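Local coordinates for protein dihydroorotate dehydrogenase (Schistosoma mansoni, PDB 6UY4) that probably catalyses the FMN-dependent oxidation of (S)-dihydroorotate to orotate with a quinone as electron acceptor, a step of de novo pyrimidine synthesis, at residues Phe129-Arg140 against Glu280-Ile289; Pro327-Ser335 against Gly347-Ser356. All coordinates share one frame; numbering follows the deposited sequence.

Contact 1 of 2, residues Phe129-Arg140 against Glu280-Ile289; sequences FRWTEKEAVVNR and EAVACGAAPI. With FMN (flavin mononucleotide), chain G; QLA (2-[(4-fluorophenyl)amino]-3-hydroxynaphthalene-1,4-dione), chain B; GOL (glycerol), chain E.
Trp131 lies along segment 280-289, its side chain running from Cys284 to Glu280. Its CB packs on Cys284 CB at 3.7 Å. With CG anti to the backbone N (chi1 -167°), the indole then extends over the segment: NE1, CE2 and CZ2 pass Ala283, whose CB is 3.9 Å from CZ2. Farther out CZ3 meets Glu280 CB at 3.6 Å, while CH2 leans on Glu280 CG, so the aliphatic part of the acid serves the ring and its OE1 turns to Thr277 N. Glu280 O lies over one face of the indole, and the opposite face carries Lys134 CG.

Phe129 offers a face to the backbone at Gly285-Ala286. Ala286 CA sits 3.8 Å from the ring centroid in a CH-pi contact, and Gly285 O lies over the rim of the same face. Gly285 adopts a positive phi that suits glycine. Ala286 is small enough for its backbone to lie against the Phe129 ring while its CB meets Val138 CG1 at 3.7 Å, next to Cys284 SG on Val138 CG2.

Arg140 is sandwiched, with Phe129 CE2 over one guanidinium face and Ile289 CG1 over the other. At its edge NH1 donates to an in-plane lone pair of Ala286 O (3.1 Å, nearly straight at 169°), and it also binds Tyr299 O.

Segment 129-140 is a beta hairpin with a G1 bulge, Glu135 and Ala136 both facing Trp131. Away from the 280-289 turn, the hairpin sends Arg130 to O3 of the inhibitor QLA and Asn139 to the dimethylbenzene end of FMN, and so contributes to both pockets.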
loop_
_atom_site.group_PDB
_atom_site.type_symbol
_atom_site.label_atom_id
_atom_site.label_comp_id
_atom_site.label_asym_id
_atom_site.label_seq_id
_atom_site.Cartn_x
_atom_site.Cartn_y
_atom_site.Cartn_z
ATOM N N PHE A 129 -0.428 -1.841 16.592
ATOM C CA PHE A 129 -0.588 -2.962 17.510
ATOM C C PHE A 129 -0.491 -4.268 16.739
ATOM O O PHE A 129 -1.105 -4.414 15.679
ATOM C CB PHE A 129 -1.931 -2.880 18.245
ATOM C CG PHE A 129 -2.194 -1.543 18.877
ATOM C CD1 PHE A 129 -1.719 -1.258 20.146
ATOM C CD2 PHE A 129 -2.909 -0.569 18.200
ATOM C CE1 PHE A 129 -1.956 -0.027 20.728
ATOM C CE2 PHE A 129 -3.149 0.663 18.777
ATOM C CZ PHE A 129 -2.672 0.934 20.043
ATOM N N ARG A 130 0.277 -5.213 17.274
ATOM C CA ARG A 130 0.434 -6.523 16.658
ATOM C C ARG A 130 -0.658 -7.470 17.137
ATOM O O ARG A 130 -1.029 -7.466 18.313
ATOM C CB ARG A 130 1.801 -7.126 16.988
ATOM C CG ARG A 130 3.000 -6.274 16.616
ATOM C CD ARG A 130 4.278 -7.086 16.770
ATOM N NE ARG A 130 5.487 -6.288 16.584
ATOM C CZ ARG A 130 6.246 -5.840 17.578
ATOM N NH1 ARG A 130 7.329 -5.121 17.316
ATOM N NH2 ARG A 130 5.923 -6.113 18.836
ATOM N N TRP A 131 -1.163 -8.288 16.215
ATOM C CA TRP A 131 -2.075 -9.388 16.529
ATOM C C TRP A 131 -1.409 -10.661 16.020
ATOM O O TRP A 131 -1.791 -11.212 14.985
ATOM C CB TRP A 131 -3.462 -9.173 15.907
ATOM C CG TRP A 131 -4.516 -10.094 16.452
ATOM C CD1 TRP A 131 -4.353 -11.054 17.407
ATOM C CD2 TRP A 131 -5.898 -10.135 16.075
ATOM N NE1 TRP A 131 -5.547 -11.692 17.646
ATOM C CE2 TRP A 131 -6.511 -11.146 16.841
ATOM C CE3 TRP A 131 -6.678 -9.415 15.163
ATOM C CZ2 TRP A 131 -7.865 -11.456 16.724
ATOM C CZ3 TRP A 131 -8.022 -9.724 15.049
ATOM C CH2 TRP A 131 -8.601 -10.736 15.825
ATOM N N THR A 132 -0.399 -11.125 16.763
ATOM C CA THR A 132 0.432 -12.232 16.300
ATOM C C THR A 132 -0.349 -13.539 16.213
ATOM O O THR A 132 -0.001 -14.412 15.409
ATOM C CB THR A 132 1.639 -12.395 17.226
ATOM O OG1 THR A 132 2.204 -11.108 17.505
ATOM C CG2 THR A 132 2.702 -13.271 16.578
ATOM N N GLU A 133 -1.404 -13.689 17.019
ATOM C CA GLU A 133 -2.186 -14.922 16.993
ATOM C C GLU A 133 -2.819 -15.162 15.629
ATOM O O GLU A 133 -3.092 -16.312 15.265
ATOM C CB GLU A 133 -3.263 -14.882 18.078
ATOM N N LYS A 134 -3.058 -14.099 14.861
ATOM C CA LYS A 134 -3.641 -14.213 13.531
ATOM C C LYS A 134 -2.725 -13.667 12.442
ATOM O O LYS A 134 -3.162 -13.539 11.291
ATOM C CB LYS A 134 -4.996 -13.495 13.481
ATOM C CG LYS A 134 -6.012 -14.008 14.491
ATOM N N GLU A 135 -1.470 -13.357 12.772
ATOM C CA GLU A 135 -0.531 -12.727 11.841
ATOM C C GLU A 135 -1.140 -11.467 11.229
ATOM O O GLU A 135 -1.146 -11.270 10.012
ATOM C CB GLU A 135 -0.084 -13.708 10.755
ATOM C CG GLU A 135 0.696 -14.907 11.273
ATOM C CD GLU A 135 1.284 -15.746 10.154
ATOM O OE1 GLU A 135 1.365 -15.244 9.013
ATOM O OE2 GLU A 135 1.664 -16.908 10.414
ATOM N N ALA A 136 -1.662 -10.605 12.098
ATOM C CA ALA A 136 -2.372 -9.405 11.689
ATOM C C ALA A 136 -1.810 -8.192 12.420
ATOM O O ALA A 136 -1.093 -8.310 13.418
ATOM C CB ALA A 136 -3.878 -9.532 11.952
ATOM N N VAL A 137 -2.149 -7.013 11.902
ATOM C CA VAL A 137 -1.741 -5.738 12.482
ATOM C C VAL A 137 -2.927 -4.783 12.431
ATOM O O VAL A 137 -3.636 -4.711 11.422
ATOM C CB VAL A 137 -0.523 -5.134 11.748
ATOM C CG1 VAL A 137 -0.211 -3.740 12.276
ATOM C CG2 VAL A 137 0.697 -6.034 11.889
ATOM N N VAL A 138 -3.147 -4.058 13.525
ATOM C CA VAL A 138 -4.146 -2.996 13.597
ATOM C C VAL A 138 -3.408 -1.678 13.793
ATOM O O VAL A 138 -2.639 -1.526 14.751
ATOM C CB VAL A 138 -5.154 -3.236 14.730
ATOM C CG1 VAL A 138 -6.095 -2.047 14.860
ATOM C CG2 VAL A 138 -5.936 -4.518 14.486
ATOM N N ASN A 139 -3.637 -0.724 12.891
ATOM C CA ASN A 139 -2.930 0.548 12.914
ATOM C C ASN A 139 -3.903 1.702 12.717
ATOM O O ASN A 139 -4.936 1.563 12.057
ATOM C CB ASN A 139 -1.841 0.609 11.831
ATOM C CG ASN A 139 -2.363 1.136 10.504
ATOM O OD1 ASN A 139 -2.303 2.336 10.231
ATOM N ND2 ASN A 139 -2.879 0.238 9.671
ATOM N N ARG A 140 -3.550 2.849 13.300
ATOM C CA ARG A 140 -4.280 4.099 13.121
ATOM C C ARG A 140 -3.268 5.246 13.075
ATOM O O ARG A 140 -3.323 6.202 13.843
ATOM C CB ARG A 140 -5.316 4.301 14.227
ATOM C CG ARG A 140 -4.784 4.099 15.638
ATOM C CD ARG A 140 -5.782 4.587 16.679
ATOM N NE ARG A 140 -5.293 4.406 18.043
ATOM C CZ ARG A 140 -5.629 3.388 18.830
ATOM N NH1 ARG A 140 -6.460 2.453 18.390
ATOM N NH2 ARG A 140 -5.136 3.306 20.058
ATOM N N GLU A 280 -11.999 -7.593 17.870
ATOM C CA GLU A 280 -10.709 -7.740 17.205
ATOM C C GLU A 280 -9.685 -6.748 17.743
ATOM O O GLU A 280 -8.479 -7.014 17.690
ATOM C CB GLU A 280 -10.874 -7.567 15.695
ATOM C CG GLU A 280 -11.666 -8.678 15.021
ATOM C CD GLU A 280 -12.055 -8.337 13.595
ATOM O OE1 GLU A 280 -12.100 -7.134 13.262
ATOM O OE2 GLU A 280 -12.313 -9.271 12.807
ATOM N N ALA A 281 -10.141 -5.612 18.271
ATOM C CA ALA A 281 -9.218 -4.591 18.751
ATOM C C ALA A 281 -8.722 -4.890 20.161
ATOM O O ALA A 281 -7.551 -4.648 20.473
ATOM C CB ALA A 281 -9.883 -3.216 18.698
ATOM N N VAL A 282 -9.594 -5.413 21.029
ATOM C CA VAL A 282 -9.177 -5.729 22.389
ATOM C C VAL A 282 -8.229 -6.919 22.427
ATOM O O VAL A 282 -7.474 -7.074 23.393
ATOM C CB VAL A 282 -10.398 -5.990 23.293
ATOM C CG1 VAL A 282 -11.308 -4.772 23.329
ATOM C CG2 VAL A 282 -11.161 -7.219 22.824
ATOM N N ALA A 283 -8.242 -7.764 21.393
ATOM C CA ALA A 283 -7.378 -8.938 21.379
ATOM C C ALA A 283 -5.918 -8.584 21.135
ATOM O O ALA A 283 -5.038 -9.390 21.458
ATOM C CB ALA A 283 -7.855 -9.929 20.316
ATOM N N CYS A 284 -5.638 -7.406 20.581
ATOM C CA CYS A 284 -4.276 -7.007 20.260
ATOM C C CYS A 284 -3.846 -5.717 20.942
ATOM O O CYS A 284 -2.730 -5.246 20.690
ATOM C CB CYS A 284 -4.111 -6.861 18.741
ATOM S SG CYS A 284 -5.203 -5.637 17.986
ATOM N N GLY A 285 -4.686 -5.133 21.792
ATOM C CA GLY A 285 -4.345 -3.909 22.483
ATOM C C GLY A 285 -4.788 -2.635 21.800
ATOM O O GLY A 285 -4.524 -1.547 22.326
ATOM N N ALA A 286 -5.448 -2.731 20.642
ATOM C CA ALA A 286 -5.938 -1.536 19.966
ATOM C C ALA A 286 -7.073 -0.866 20.728
ATOM O O ALA A 286 -7.293 0.337 20.554
ATOM C CB ALA A 286 -6.396 -1.884 18.550
ATOM N N ALA A 287 -7.794 -1.613 21.562
ATOM C CA ALA A 287 -8.869 -1.075 22.377
ATOM C C ALA A 287 -8.658 -1.481 23.830
ATOM O O ALA A 287 -8.192 -2.594 24.102
ATOM C CB ALA A 287 -10.237 -1.572 21.890
ATOM N N PRO A 288 -8.991 -0.603 24.789
ATOM C CA PRO A 288 -9.557 0.730 24.558
ATOM C C PRO A 288 -8.502 1.778 24.221
ATOM O O PRO A 288 -7.306 1.515 24.348
ATOM C CB PRO A 288 -10.226 1.051 25.893
ATOM C CG PRO A 288 -9.365 0.360 26.893
ATOM C CD PRO A 288 -8.886 -0.909 26.228
ATOM N N ILE A 289 -8.951 2.951 23.792
ATOM C CA ILE A 289 -8.060 4.066 23.480
ATOM C C ILE A 289 -7.861 4.874 24.755
ATOM O O ILE A 289 -8.853 5.311 25.360
ATOM C CB ILE A 289 -8.633 4.942 22.358
ATOM C CG1 ILE A 289 -8.947 4.089 21.127
ATOM C CG2 ILE A 289 -7.656 6.052 22.001
ATOM C CD1 ILE A 289 -9.570 4.865 19.987
HETATM N N1 FMN G . -1.810 2.351 2.791
HETATM C C2 FMN G . -1.708 3.555 2.123
HETATM O O2 FMN G . -2.245 3.697 1.026
HETATM N N3 FMN G . -1.004 4.602 2.682
HETATM C C4 FMN G . -0.399 4.450 3.913
HETATM O O4 FMN G . 0.229 5.384 4.412
HETATM C C4A FMN G . -0.499 3.240 4.589
HETATM N N5 FMN G . 0.103 3.083 5.820
HETATM C C5A FMN G . 0.006 1.880 6.488
HETATM C C6 FMN G . 0.618 1.728 7.727
HETATM C C7 FMN G . 0.523 0.521 8.409
HETATM C C7M FMN G . 1.184 0.364 9.747
HETATM C C8 FMN G . -0.185 -0.538 7.848
HETATM C C8M FMN G . -0.289 -1.843 8.581
HETATM C C9 FMN G . -0.797 -0.384 6.608
HETATM C C9A FMN G . -0.703 0.824 5.923
HETATM N N10 FMN G . -1.306 0.983 4.687
HETATM C C10 FMN G . -1.207 2.189 4.023
HETATM C "C1'" FMN G . -2.081 -0.136 4.058
HETATM C "C2'" FMN G . -1.159 -1.029 3.237
HETATM O "O2'" FMN G . -0.452 -0.253 2.297
HETATM C "C3'" FMN G . -1.955 -2.094 2.494
HETATM O "O3'" FMN G . -2.996 -1.481 1.765
HETATM C "C4'" FMN G . -2.547 -3.138 3.435
HETATM O "O4'" FMN G . -1.812 -3.203 4.638
HETATM C "C5'" FMN G . -2.504 -4.491 2.746
HETATM O "O5'" FMN G . -2.792 -5.525 3.653
HETATM P P FMN G . -1.640 -6.593 3.993
HETATM O O1P FMN G . -2.220 -7.628 4.924
HETATM O O2P FMN G . -1.129 -7.238 2.726
HETATM O O3P FMN G . -0.513 -5.877 4.693
HETATM C C1 QLA B . 7.466 -3.036 11.182
HETATM O O1 QLA B . 7.450 -2.245 10.255
HETATM C C2 QLA B . 8.734 -3.770 11.477
HETATM O O2 QLA B . 9.788 -3.435 10.746
HETATM C C3 QLA B . 8.760 -4.770 12.478
HETATM O O3 QLA B . 7.665 -5.715 14.376
HETATM C C4 QLA B . 10.631 -6.110 11.540
HETATM C C5 QLA B . 10.061 -6.413 10.311
HETATM C C6 QLA B . 10.833 -6.917 9.278
HETATM C C7 QLA B . 12.171 -7.094 9.493
HETATM C C8 QLA B . 12.774 -6.797 10.683
HETATM C C9 QLA B . 11.996 -6.296 11.713
HETATM C C10 QLA B . 7.577 -4.929 13.396
HETATM C C11 QLA B . 6.339 -4.189 13.090
HETATM C C12 QLA B . 5.210 -4.406 13.870
HETATM C C13 QLA B . 4.039 -3.729 13.597
HETATM C C14 QLA B . 3.983 -2.827 12.541
HETATM C C15 QLA B . 5.097 -2.604 11.760
HETATM C C16 QLA B . 6.281 -3.284 12.027
HETATM F F1 QLA B . 12.932 -7.587 8.479
HETATM N N1 QLA B . 9.833 -5.579 12.592
HETATM C C1 GOL E . -0.612 -10.264 20.366
HETATM O O1 GOL E . 0.578 -9.861 19.763
HETATM C C2 GOL E . -1.065 -9.107 21.289
HETATM O O2 GOL E . -2.229 -9.416 21.979
HETATM C C3 GOL E . 0.132 -8.864 22.239
HETATM O O3 GOL E . -0.260 -7.866 23.128
#

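Contact 2 of 2, residues Pro327-Ser335 against Gly347-Ser356; sequences PLIGVGGIS and GASLVQLYTS. With FMN (flavin mononucleotide), chain G.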
loop_
_atom_site.group_PDB
_atom_site.type_symbol
_atom_site.label_atom_id
_atom_site.label_comp_id
_atom_site.label_asym_id
_atom_site.label_seq_id
_atom_site.Cartn_x
_atom_site.Cartn_y
_atom_site.Cartn_z
ATOM N N PRO A 327 -5.323 -2.092 -15.482
ATOM C CA PRO A 327 -4.597 -3.002 -14.588
ATOM C C PRO A 327 -5.021 -2.825 -13.138
ATOM O O PRO A 327 -5.417 -1.741 -12.706
ATOM C CB PRO A 327 -3.131 -2.604 -14.790
ATOM C CG PRO A 327 -3.096 -1.946 -16.128
ATOM C CD PRO A 327 -4.411 -1.244 -16.267
ATOM N N LEU A 328 -4.928 -3.916 -12.381
ATOM C CA LEU A 328 -5.290 -3.928 -10.973
ATOM C C LEU A 328 -4.129 -4.465 -10.149
ATOM O O LEU A 328 -3.359 -5.313 -10.606
ATOM C CB LEU A 328 -6.542 -4.776 -10.725
ATOM C CG LEU A 328 -7.790 -4.369 -11.508
ATOM C CD1 LEU A 328 -8.936 -5.316 -11.202
ATOM C CD2 LEU A 328 -8.176 -2.935 -11.187
ATOM N N ILE A 329 -4.014 -3.962 -8.923
ATOM C CA ILE A 329 -2.981 -4.382 -7.985
ATOM C C ILE A 329 -3.680 -4.980 -6.772
ATOM O O ILE A 329 -4.304 -4.256 -5.985
ATOM C CB ILE A 329 -2.060 -3.224 -7.580
ATOM C CG1 ILE A 329 -1.335 -2.667 -8.807
ATOM C CG2 ILE A 329 -1.061 -3.683 -6.531
ATOM C CD1 ILE A 329 -0.314 -1.594 -8.478
ATOM N N GLY A 330 -3.585 -6.298 -6.623
ATOM C CA GLY A 330 -4.184 -6.971 -5.488
ATOM C C GLY A 330 -3.337 -6.866 -4.237
ATOM O O GLY A 330 -2.197 -7.340 -4.208
ATOM N N VAL A 331 -3.877 -6.239 -3.196
ATOM C CA VAL A 331 -3.163 -6.040 -1.942
ATOM C C VAL A 331 -4.060 -6.489 -0.798
ATOM O O VAL A 331 -5.280 -6.289 -0.836
ATOM C CB VAL A 331 -2.738 -4.567 -1.747
ATOM C CG1 VAL A 331 -1.657 -4.462 -0.687
ATOM C CG2 VAL A 331 -2.258 -3.964 -3.058
ATOM N N GLY A 332 -3.458 -7.102 0.217
ATOM C CA GLY A 332 -4.204 -7.466 1.404
ATOM C C GLY A 332 -4.147 -8.931 1.780
ATOM O O GLY A 332 -4.794 -9.770 1.147
ATOM N N GLY A 333 -3.377 -9.247 2.818
ATOM C CA GLY A 333 -3.373 -10.586 3.370
ATOM C C GLY A 333 -2.566 -11.612 2.611
ATOM O O GLY A 333 -2.775 -12.812 2.809
ATOM N N ILE A 334 -1.648 -11.186 1.749
ATOM C CA ILE A 334 -0.800 -12.121 1.016
ATOM C C ILE A 334 0.293 -12.608 1.961
ATOM O O ILE A 334 1.158 -11.834 2.375
ATOM C CB ILE A 334 -0.202 -11.480 -0.239
ATOM C CG1 ILE A 334 -1.294 -11.222 -1.277
ATOM C CG2 ILE A 334 0.887 -12.366 -0.822
ATOM C CD1 ILE A 334 -0.771 -10.649 -2.570
ATOM N N SER A 335 0.256 -13.897 2.304
ATOM C CA SER A 335 1.271 -14.499 3.156
ATOM C C SER A 335 2.037 -15.639 2.502
ATOM O O SER A 335 3.088 -16.027 3.024
ATOM C CB SER A 335 0.643 -15.014 4.461
ATOM O OG SER A 335 0.123 -13.948 5.235
ATOM N N GLY A 347 -7.988 -11.159 -11.257
ATOM C CA GLY A 347 -7.994 -10.015 -12.146
ATOM C C GLY A 347 -6.861 -9.037 -11.915
ATOM O O GLY A 347 -6.782 -8.005 -12.587
ATOM N N ALA A 348 -5.973 -9.346 -10.973
ATOM C CA ALA A 348 -4.873 -8.456 -10.639
ATOM C C ALA A 348 -3.684 -8.700 -11.557
ATOM O O ALA A 348 -3.399 -9.839 -11.941
ATOM C CB ALA A 348 -4.451 -8.639 -9.181
ATOM N N SER A 349 -2.996 -7.616 -11.917
ATOM C CA SER A 349 -1.760 -7.705 -12.682
ATOM C C SER A 349 -0.518 -7.558 -11.817
ATOM O O SER A 349 0.555 -8.027 -12.211
ATOM C CB SER A 349 -1.737 -6.638 -13.784
ATOM O OG SER A 349 -2.783 -6.849 -14.717
ATOM N N LEU A 350 -0.644 -6.919 -10.658
ATOM C CA LEU A 350 0.427 -6.813 -9.680
ATOM C C LEU A 350 -0.136 -7.142 -8.305
ATOM O O LEU A 350 -1.350 -7.126 -8.089
ATOM C CB LEU A 350 1.055 -5.413 -9.675
ATOM C CG LEU A 350 1.784 -4.977 -10.947
ATOM C CD1 LEU A 350 2.251 -3.533 -10.833
ATOM C CD2 LEU A 350 2.958 -5.899 -11.232
ATOM N N VAL A 351 0.762 -7.449 -7.369
ATOM C CA VAL A 351 0.377 -7.751 -5.997
ATOM C C VAL A 351 1.335 -7.050 -5.044
ATOM O O VAL A 351 2.512 -6.842 -5.353
ATOM C CB VAL A 351 0.349 -9.272 -5.719
ATOM C CG1 VAL A 351 -0.786 -9.937 -6.485
ATOM C CG2 VAL A 351 1.682 -9.909 -6.067
ATOM N N GLN A 352 0.814 -6.676 -3.875
ATOM C CA GLN A 352 1.594 -5.997 -2.850
ATOM C C GLN A 352 1.284 -6.610 -1.491
ATOM O O GLN A 352 0.247 -7.249 -1.296
ATOM C CB GLN A 352 1.315 -4.488 -2.823
ATOM C CG GLN A 352 1.713 -3.750 -4.089
ATOM C CD GLN A 352 1.282 -2.295 -4.077
ATOM O OE1 GLN A 352 0.650 -1.830 -3.129
ATOM N NE2 GLN A 352 1.620 -1.569 -5.136
ATOM N N LEU A 353 2.201 -6.402 -0.548
ATOM C CA LEU A 353 2.055 -6.936 0.798
ATOM C C LEU A 353 2.673 -5.961 1.790
ATOM O O LEU A 353 3.345 -4.996 1.415
ATOM C CB LEU A 353 2.690 -8.328 0.919
ATOM C CG LEU A 353 4.169 -8.492 0.550
ATOM C CD1 LEU A 353 5.082 -8.264 1.751
ATOM C CD2 LEU A 353 4.421 -9.862 -0.062
ATOM N N TYR A 354 2.443 -6.232 3.073
ATOM C CA TYR A 354 2.956 -5.384 4.142
ATOM C C TYR A 354 3.070 -6.188 5.431
ATOM O O TYR A 354 4.164 -6.336 5.983
ATOM C CB TYR A 354 2.043 -4.169 4.345
ATOM C CG TYR A 354 2.602 -3.071 5.230
ATOM C CD1 TYR A 354 2.801 -1.794 4.729
ATOM C CD2 TYR A 354 2.914 -3.304 6.566
ATOM C CE1 TYR A 354 3.299 -0.788 5.525
ATOM C CE2 TYR A 354 3.420 -2.301 7.368
ATOM C CZ TYR A 354 3.610 -1.044 6.842
ATOM O OH TYR A 354 4.110 -0.038 7.636
ATOM N N THR A 355 1.938 -6.703 5.915
ATOM C CA THR A 355 1.922 -7.371 7.213
ATOM C C THR A 355 2.747 -8.649 7.194
ATOM O O THR A 355 3.473 -8.940 8.154
ATOM C CB THR A 355 0.482 -7.665 7.630
ATOM O OG1 THR A 355 -0.261 -6.441 7.687
ATOM C CG2 THR A 355 0.450 -8.332 8.993
ATOM N N SER A 356 2.657 -9.429 6.114
ATOM C CA SER A 356 3.465 -10.638 6.018
ATOM C C SER A 356 4.954 -10.329 5.997
ATOM O O SER A 356 5.759 -11.190 6.367
ATOM C CB SER A 356 3.079 -11.439 4.775
ATOM O OG SER A 356 3.190 -10.648 3.606
HETATM N N1 FMN G . -1.810 2.351 2.791
HETATM C C2 FMN G . -1.708 3.555 2.123
HETATM O O2 FMN G . -2.245 3.697 1.026
HETATM N N3 FMN G . -1.004 4.602 2.682
HETATM C C4 FMN G . -0.399 4.450 3.913
HETATM O O4 FMN G . 0.229 5.384 4.412
HETATM C C4A FMN G . -0.499 3.240 4.589
HETATM N N5 FMN G . 0.103 3.083 5.820
HETATM C C5A FMN G . 0.006 1.880 6.488
HETATM C C6 FMN G . 0.618 1.728 7.727
HETATM C C7 FMN G . 0.523 0.521 8.409
HETATM C C7M FMN G . 1.184 0.364 9.747
HETATM C C8 FMN G . -0.185 -0.538 7.848
HETATM C C8M FMN G . -0.289 -1.843 8.581
HETATM C C9 FMN G . -0.797 -0.384 6.608
HETATM C C9A FMN G . -0.703 0.824 5.923
HETATM N N10 FMN G . -1.306 0.983 4.687
HETATM C C10 FMN G . -1.207 2.189 4.023
HETATM C "C1'" FMN G . -2.081 -0.136 4.058
HETATM C "C2'" FMN G . -1.159 -1.029 3.237
HETATM O "O2'" FMN G . -0.452 -0.253 2.297
HETATM C "C3'" FMN G . -1.955 -2.094 2.494
HETATM O "O3'" FMN G . -2.996 -1.481 1.765
HETATM C "C4'" FMN G . -2.547 -3.138 3.435
HETATM O "O4'" FMN G . -1.812 -3.203 4.638
HETATM C "C5'" FMN G . -2.504 -4.491 2.746
HETATM O "O5'" FMN G . -2.792 -5.525 3.653
HETATM P P FMN G . -1.640 -6.593 3.993
HETATM O O1P FMN G . -2.220 -7.628 4.924
HETATM O O2P FMN G . -1.129 -7.238 2.726
HETATM O O3P FMN G . -0.513 -5.877 4.693
HETATM O O HOH W 1 -5.073 -6.231 -14.130
#
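The flat carboxamide of Gln352 rests against Ile329 and Val331: CD is 3.7 Å from Ile329 CG2, and OE1 is 3.6 Å from Val331 CG2. Its NE2 is hydrogen-bonded to Glu111 and His109, so a long amide suits this buried place, giving methylenes to the neighbouring strand and an NH2 group, with two hydrogens to donate, to its two polar partners. The other flat group, the Tyr354 ring, carries the dimethylbenzene end of FMN over one face, with C8 3.9 Å above its plane.

Between the strands, Leu328 O takes both Ser349 N and Leu350 N, Gly330 N donates to Leu350 O, and Gly330 O receives Gln352 N at 3.1 Å. Bare Gly330 leaves room for Ala348 CB beside it. The Ile334 and Val351 side chains cross at about a right angle, CD1 of Ile334 touching CB of Val351 at 3.6 Å. Beyond the strands, Ser356 OG bonds Ile334 O at 2.7 Å, nearly in line with the carbonyl.

Gly333 N reaches FMN O1P at 2.9 Å, while Thr355 gives both N and OG1 to O3P. Gly332 and Gly333, with positive phi, bring the chain close to the phosphate. This is the phosphate-binding site at the C-terminal ends of strands 328-331 and 350-353 of a TIM barrel, joined here by a beta-alpha-beta crossover.

The centres of the two contacts lie 21 Å apart, and both segments of contact 1 precede those of contact 2 in the chain. Contact 2 belongs to the eight-stranded parallel barrel sheet and is deeply buried. Contact 1 lies nearer the surface, where strands 128-131 and 136-139 form part of a separate four-stranded antiparallel sheet that borders FMN. They meet where Val137 CG2 packs on Thr355 CG2 at 3.7 Å, and Ser303 of strand 301-304 links them further, bonding Val137 O and Thr355 OG1. One flavin thus spans both: contact 2 binds the phosphate and lays Tyr354 against the dimethylbenzene end, which the hairpin of contact 1 also borders at Asn139, beside the inhibitor pocket.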